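Local coordinates for nicotinate phosphoribosyltransferase (Vibrio cholerae, PDB 4HL7), which probably catalyses the ATP-driven formation of nicotinate ribonucleotide from nicotinate and phosphoribosyl diphosphate, a step in the making of NAD, at residues 228-231 with 232-236; 417-420 with 421-425. One frame throughout, in Å; residues are numbered along the deposited sequence.

Contact 1: 228-231 with 232-236; sequences GTIA and HEWFM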
ATOM      1  N   GLY A 228      -9.368   3.825   0.508  1.00 30.11           N
ATOM      2  CA  GLY A 228      -8.523   2.898   1.284  1.00 33.94           C
ATOM      3  C   GLY A 228      -8.877   1.451   0.896  1.00 33.43           C
ATOM      4  O   GLY A 228     -10.044   1.157   0.595  1.00 35.22           O
ATOM      5  N   THR A 229      -7.892   0.558   0.791  1.00 25.16           N
ATOM      6  CA  THR A 229      -8.251  -0.866   0.873  1.00 22.29           C
ATOM      7  C   THR A 229      -7.482  -1.362   2.077  1.00 21.10           C
ATOM      8  O   THR A 229      -6.492  -0.745   2.471  1.00 24.21           O
ATOM      9  CB  THR A 229      -7.868  -1.724  -0.352  1.00 24.98           C
ATOM     10  OG1 THR A 229      -6.457  -2.002  -0.333  1.00 26.03           O
ATOM     11  CG2 THR A 229      -8.274  -1.009  -1.712  1.00 23.19           C
ATOM     12  N   ILE A 230      -7.906  -2.471   2.629  1.00 18.33           N
ATOM     13  CA  ILE A 230      -7.301  -2.966   3.869  1.00 17.49           C
ATOM     14  C   ILE A 230      -5.971  -3.563   3.486  1.00 21.06           C
ATOM     15  O   ILE A 230      -5.904  -4.365   2.541  1.00 25.53           O
ATOM     16  CB  ILE A 230      -8.184  -4.066   4.437  1.00 16.36           C
ATOM     17  CG1 ILE A 230      -9.623  -3.527   4.568  1.00 18.75           C
ATOM     18  CG2 ILE A 230      -7.671  -4.543   5.813  1.00 17.97           C
ATOM     19  CD1 ILE A 230     -10.630  -4.669   4.724  1.00 19.39           C
ATOM     20  N   ALA A 231      -4.922  -3.266   4.231  1.00 18.88           N
ATOM     21  CA  ALA A 231      -3.590  -3.789   3.865  1.00 16.77           C
ATOM     22  C   ALA A 231      -3.406  -5.174   4.460  1.00 16.01           C
ATOM     23  O   ALA A 231      -4.165  -5.591   5.369  1.00 15.86           O
ATOM     24  CB  ALA A 231      -2.498  -2.861   4.371  1.00 20.14           C
ATOM     25  N   HIS A 232      -2.461  -5.929   3.890  1.00 15.14           N
ATOM     26  CA  HIS A 232      -2.144  -7.305   4.373  1.00 15.93           C
ATOM     27  C   HIS A 232      -1.829  -7.351   5.870  1.00 15.76           C
ATOM     28  O   HIS A 232      -2.162  -8.299   6.547  1.00 15.42           O
ATOM     29  CB  HIS A 232      -0.913  -7.863   3.660  1.00 16.61           C
ATOM     30  CG  HIS A 232      -1.140  -8.053   2.198  1.00 19.84           C
ATOM     31  ND1 HIS A 232      -0.637  -7.211   1.292  1.00 19.84           N
ATOM     32  CD2 HIS A 232      -1.911  -8.999   1.500  1.00 20.19           C
ATOM     33  CE1 HIS A 232      -1.080  -7.588   0.043  1.00 24.36           C
ATOM     34  NE2 HIS A 232      -1.847  -8.685   0.186  1.00 20.83           N
ATOM     35  N   GLU A 233      -1.216  -6.291   6.394  1.00 16.46           N
ATOM     36  CA  GLU A 233      -0.815  -6.313   7.831  1.00 15.60           C
ATOM     37  C   GLU A 233      -1.929  -6.512   8.776  1.00 14.53           C
ATOM     38  O   GLU A 233      -1.718  -7.095   9.807  1.00 14.79           O
ATOM     39  CB  GLU A 233      -0.026  -5.016   8.240  1.00 16.70           C
ATOM     40  CG  GLU A 233      -0.868  -3.815   8.327  1.00 17.89           C
ATOM     41  CD  GLU A 233      -0.101  -2.597   8.894  1.00 18.76           C
ATOM     42  OE1 GLU A 233       0.245  -2.583  10.129  1.00 17.36           O
ATOM     43  OE2 GLU A 233       0.049  -1.639   8.107  1.00 18.77           O
ATOM     44  N   TRP A 234      -3.160  -6.107   8.413  1.00 13.07           N
ATOM     45  CA  TRP A 234      -4.291  -6.363   9.298  1.00 14.99           C
ATOM     46  C   TRP A 234      -4.522  -7.885   9.408  1.00 14.49           C
ATOM     47  O   TRP A 234      -4.666  -8.480  10.495  1.00 14.17           O
ATOM     48  CB  TRP A 234      -5.509  -5.656   8.695  1.00 14.15           C
ATOM     49  CG  TRP A 234      -6.805  -5.899   9.414  1.00 14.79           C
ATOM     50  CD1 TRP A 234      -7.918  -6.590   8.946  1.00 14.78           C
ATOM     51  CD2 TRP A 234      -7.168  -5.422  10.741  1.00 16.54           C
ATOM     52  NE1 TRP A 234      -8.958  -6.532   9.871  1.00 13.34           N
ATOM     53  CE2 TRP A 234      -8.545  -5.859  10.983  1.00 13.99           C
ATOM     54  CE3 TRP A 234      -6.511  -4.674  11.723  1.00 17.48           C
ATOM     55  CZ2 TRP A 234      -9.220  -5.550  12.150  1.00 14.19           C
ATOM     56  CZ3 TRP A 234      -7.198  -4.382  12.933  1.00 15.94           C
ATOM     57  CH2 TRP A 234      -8.530  -4.778  13.122  1.00 14.66           C
ATOM     58  N   PHE A 235      -4.443  -8.559   8.263  1.00 14.60           N
ATOM     59  CA  PHE A 235      -4.649 -10.048   8.279  1.00 14.75           C
ATOM     60  C   PHE A 235      -3.455 -10.781   8.909  1.00 14.05           C
ATOM     61  O   PHE A 235      -3.606 -11.800   9.642  1.00 14.24           O
ATOM     62  CB  PHE A 235      -4.846 -10.487   6.832  1.00 14.79           C
ATOM     63  CG  PHE A 235      -6.065  -9.849   6.217  1.00 17.78           C
ATOM     64  CD1 PHE A 235      -5.976  -8.640   5.556  1.00 18.19           C
ATOM     65  CD2 PHE A 235      -7.310 -10.394   6.417  1.00 17.01           C
ATOM     66  CE1 PHE A 235      -7.131  -8.016   5.073  1.00 19.23           C
ATOM     67  CE2 PHE A 235      -8.469  -9.748   5.947  1.00 19.13           C
ATOM     68  CZ  PHE A 235      -8.360  -8.570   5.261  1.00 20.87           C
HETATM   69  N   MSE A 236      -2.252 -10.262   8.631  1.00 14.36           N
HETATM   70  CA  MSE A 236      -1.028 -10.908   9.154  1.00 14.31           C
HETATM   71  C   MSE A 236      -0.997 -10.741  10.665  1.00 14.34           C
HETATM   72  O   MSE A 236      -0.706 -11.684  11.371  1.00 13.37           O
HETATM   73  CB  MSE A 236       0.195 -10.159   8.536  1.00 13.86           C
HETATM   74  CG  MSE A 236       0.341 -10.575   7.065  1.00 13.72           C
HETATM   75 SE   MSE A 236       1.566  -9.267   6.202  1.00 21.10          SE
HETATM   76  CE  MSE A 236       3.213 -10.081   6.889  1.00 18.63           C
TER
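Ile230, in the loop just ahead of helix 232-241, packs against both Trp234 and Phe235 of that helix. Its CB already lies 4.1 Å from CE1 of Phe235. From there the side chain divides. With CG2 of Ile230 anti to its own backbone nitrogen, this methyl branch is carried into the angle between the two aromatic residues, 3.6 Å from CE1 of Phe235 and 3.8 Å from CD1 of Trp234. It meets both rings obliquely. CG1, beside the backbone N, carries CD1 off on the other branch, and the Ile230 side chain also touches Trp255 of helix 247-258. The two rings also touch each other: CD1 of Trp234 sits 4.1 Å above the plane of the Phe235 ring, over its centre, so one methyl group and two aromatic side chains pack together as one apolar cluster.

The loop belongs to the alpha/beta-barrel part of the enzyme, and the backbone of Ile230 is hydrogen-bonded to Ile265, where strand 265-267 of the parallel barrel sheet begins. Ala231 O accepts the amide N of Trp234 at 3.2 Å with an N-H...O angle of 150°, an i to i+3 bond that closes a four-residue turn, Ala231 to Trp234. That donor stands 51° out of the carbonyl plane. Ala231 O also lies at the edge of the Phe235 ring, 3.6 Å from its CD1. The next carbonyl, His232 O, accepts the amide N of Met236 at 2.9 Å, an i to i+4 bond.

The polar ends are held from outside the segment. NE1 of Trp234 bonds to Ala251 O, and Glu233 reaches Lys23, Tyr41 and Trp125. His232, predicted to be phosphorylated by autocatalysis though unmodified here, bonds through NE2 to Asp269.

Contact 2: 417-420 with 421-425; sequences DALI and QELRH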
ATOM      1  N   ASP A 417      12.516 -30.168   1.668  1.00 23.77           N
ATOM      2  CA  ASP A 417      13.939 -30.009   1.440  1.00 25.25           C
ATOM      3  C   ASP A 417      14.387 -28.565   1.604  1.00 23.57           C
ATOM      4  O   ASP A 417      15.443 -28.333   2.167  1.00 24.00           O
ATOM      5  CB  ASP A 417      14.343 -30.567   0.080  1.00 27.94           C
ATOM      6  CG  ASP A 417      14.240 -32.077   0.030  1.00 31.38           C
ATOM      7  OD1 ASP A 417      14.996 -32.768   0.733  1.00 31.89           O
ATOM      8  OD2 ASP A 417      13.398 -32.584  -0.741  1.00 35.63           O
ATOM      9  N   ALA A 418      13.620 -27.621   1.081  1.00 23.95           N
ATOM     10  CA  ALA A 418      13.912 -26.185   1.220  1.00 23.08           C
ATOM     11  C   ALA A 418      13.842 -25.788   2.693  1.00 23.84           C
ATOM     12  O   ALA A 418      14.686 -25.020   3.192  1.00 23.72           O
ATOM     13  CB  ALA A 418      12.925 -25.318   0.418  1.00 25.31           C
ATOM     14  N   LEU A 419      12.801 -26.269   3.398  1.00 21.90           N
ATOM     15  CA  LEU A 419      12.688 -25.990   4.849  1.00 21.02           C
ATOM     16  C   LEU A 419      13.928 -26.509   5.616  1.00 20.46           C
ATOM     17  O   LEU A 419      14.434 -25.810   6.478  1.00 21.88           O
ATOM     18  CB  LEU A 419      11.396 -26.617   5.437  1.00 19.64           C
ATOM     19  CG  LEU A 419      11.278 -26.596   6.963  1.00 20.64           C
ATOM     20  CD1 LEU A 419      11.213 -25.137   7.433  1.00 18.06           C
ATOM     21  CD2 LEU A 419      10.022 -27.375   7.456  1.00 20.61           C
ATOM     22  N   ILE A 420      14.413 -27.713   5.319  1.00 19.67           N
ATOM     23  CA  ILE A 420      15.572 -28.255   6.018  1.00 21.14           C
ATOM     24  C   ILE A 420      16.770 -27.348   5.780  1.00 22.08           C
ATOM     25  O   ILE A 420      17.543 -27.077   6.703  1.00 21.73           O
ATOM     26  CB  ILE A 420      15.829 -29.728   5.612  1.00 20.76           C
ATOM     27  CG1 ILE A 420      14.685 -30.590   6.162  1.00 21.16           C
ATOM     28  CG2 ILE A 420      17.231 -30.213   6.001  1.00 22.33           C
ATOM     29  CD1 ILE A 420      14.685 -32.039   5.720  1.00 21.45           C
ATOM     30  N   GLN A 421      16.912 -26.838   4.546  1.00 22.89           N
ATOM     31  CA  GLN A 421      18.044 -25.944   4.285  1.00 26.16           C
ATOM     32  C   GLN A 421      17.899 -24.638   5.073  1.00 24.07           C
ATOM     33  O   GLN A 421      18.918 -24.124   5.571  1.00 27.28           O
ATOM     34  CB  GLN A 421      18.221 -25.635   2.787  1.00 25.58           C
ATOM     35  CG  GLN A 421      18.841 -26.776   2.035  1.00 28.02           C
ATOM     36  CD  GLN A 421      19.338 -26.339   0.671  1.00 30.76           C
ATOM     37  OE1 GLN A 421      18.551 -26.175  -0.235  1.00 30.61           O
ATOM     38  NE2 GLN A 421      20.660 -26.099   0.548  1.00 31.05           N
ATOM     39  N   GLU A 422      16.683 -24.106   5.152  1.00 24.98           N
ATOM     40  CA  GLU A 422      16.421 -22.893   5.873  1.00 25.26           C
ATOM     41  C   GLU A 422      16.704 -23.119   7.383  1.00 23.62           C
ATOM     42  O   GLU A 422      17.362 -22.293   8.014  1.00 24.10           O
ATOM     43  CB  GLU A 422      14.998 -22.363   5.615  1.00 31.81           C
ATOM     44  CG  GLU A 422      14.723 -21.050   6.320  1.00 43.18           C
ATOM     45  CD  GLU A 422      15.400 -19.839   5.676  1.00 50.41           C
ATOM     46  OE1 GLU A 422      14.866 -19.369   4.642  1.00 62.42           O
ATOM     47  OE2 GLU A 422      16.427 -19.335   6.235  1.00 51.49           O
ATOM     48  N   LEU A 423      16.318 -24.278   7.926  1.00 21.07           N
ATOM     49  CA  LEU A 423      16.624 -24.571   9.321  1.00 21.23           C
ATOM     50  C   LEU A 423      18.122 -24.662   9.562  1.00 22.66           C
ATOM     51  O   LEU A 423      18.629 -24.180  10.562  1.00 24.73           O
ATOM     52  CB  LEU A 423      15.962 -25.865   9.763  1.00 21.40           C
ATOM     53  CG  LEU A 423      14.423 -25.798   9.761  1.00 21.41           C
ATOM     54  CD1 LEU A 423      13.951 -27.212  10.031  1.00 22.18           C
ATOM     55  CD2 LEU A 423      13.935 -24.825  10.821  1.00 22.85           C
ATOM     56  N   ARG A 424      18.828 -25.343   8.681  1.00 22.38           N
ATOM     57  CA  ARG A 424      20.269 -25.417   8.827  1.00 24.10           C
ATOM     58  C   ARG A 424      20.926 -23.995   8.719  1.00 25.05           C
ATOM     59  O   ARG A 424      21.859 -23.701   9.460  1.00 26.06           O
ATOM     60  CB  ARG A 424      20.864 -26.411   7.826  1.00 24.63           C
ATOM     61  CG  ARG A 424      20.530 -27.895   8.142  1.00 24.08           C
ATOM     62  CD  ARG A 424      21.777 -28.798   8.141  1.00 27.14           C
ATOM     63  NE  ARG A 424      22.678 -28.289   9.184  1.00 28.31           N
ATOM     64  CZ  ARG A 424      22.569 -28.519  10.501  1.00 30.41           C
ATOM     65  NH1 ARG A 424      21.754 -29.456  10.986  1.00 30.04           N
ATOM     66  NH2 ARG A 424      23.415 -27.923  11.328  1.00 29.51           N
ATOM     67  N   HIS A 425      20.456 -23.164   7.805  1.00 27.37           N
ATOM     68  CA  HIS A 425      21.003 -21.791   7.619  1.00 32.30           C
ATOM     69  C   HIS A 425      20.848 -20.941   8.876  1.00 32.37           C
ATOM     70  O   HIS A 425      21.840 -20.410   9.418  1.00 31.66           O
ATOM     71  CB  HIS A 425      20.320 -21.107   6.427  1.00 39.48           C
ATOM     72  CG  HIS A 425      20.756 -19.672   6.207  1.00 47.29           C
ATOM     73  ND1 HIS A 425      22.038 -19.334   5.888  1.00 53.88           N
ATOM     74  CD2 HIS A 425      20.032 -18.471   6.263  1.00 49.71           C
ATOM     75  CE1 HIS A 425      22.128 -17.998   5.748  1.00 50.04           C
ATOM     76  NE2 HIS A 425      20.900 -17.468   5.980  1.00 55.00           N
TER
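Leu419 and Leu423 meet one turn apart on helix 416-427, and around them four successive backbone bonds link the two halves of the segment in the regular i to i+4 pattern. Asp417 O receives the amide N of Gln421 at 3.2 Å, the longest of the four, whereas Ala418 O holds Glu422 N at 2.9 Å. Next, Leu423 N donates its N-H to Leu419 O at 2.8 Å. The series closes with Ile420 O accepting Arg424 N at 2.9 Å and an N-H...O angle of 166°, the straightest of the set. One residue further along, within the second half, His425 N bonds to Gln421 O, while Ala418 N has a weak bond from outside the segment, to Asp415 OD1.

Between the two halves, the apolar side-chain contact is the leucine pair: CD1 of Leu419 comes 4.0 Å from CG of Leu423. In Leu419, with CG anti to the backbone N (chi1 170°) and chi2 near 64°, CD1 is the branch turned toward the next turn. CG of Leu423 also rests against Leu419 O, at 3.3 Å. The two leucines lie on the side of the helix that faces helix 400-409, where Leu419 touches Pro400 and Ala404 and Leu423 touches Ile401.

Asp417, Gln421 and Arg424 are exposed, and their polar ends take no part in bonding across the segment. Backbone amides and carbonyls thus supply all the hydrogen bonding between the two halves, which implies a helical segment held together by its main chain, with leucines fitting one side to its neighbour helix.

How the contacts relate
Contact 1 comes first along the chain and contact 2 near its C-terminal end, with the two in series. Their centres lie 29 Å apart and their nearest atoms about 15 Å, so they do not touch. Residues 228-236 sit deep in the body of the molecule, their centre about 9 Å from that of the chain, between strand 265-267 and helices 21-33 and 247-258. Residues 417-425 instead lie on the outside, centre to centre about 31 Å away, on the last helix, which packs on helix 400-409. One therefore lies in the buried part of the barrel domain, beside strand 265-267, and carries a predicted phosphorylation site; the other belongs to a peripheral helical pair.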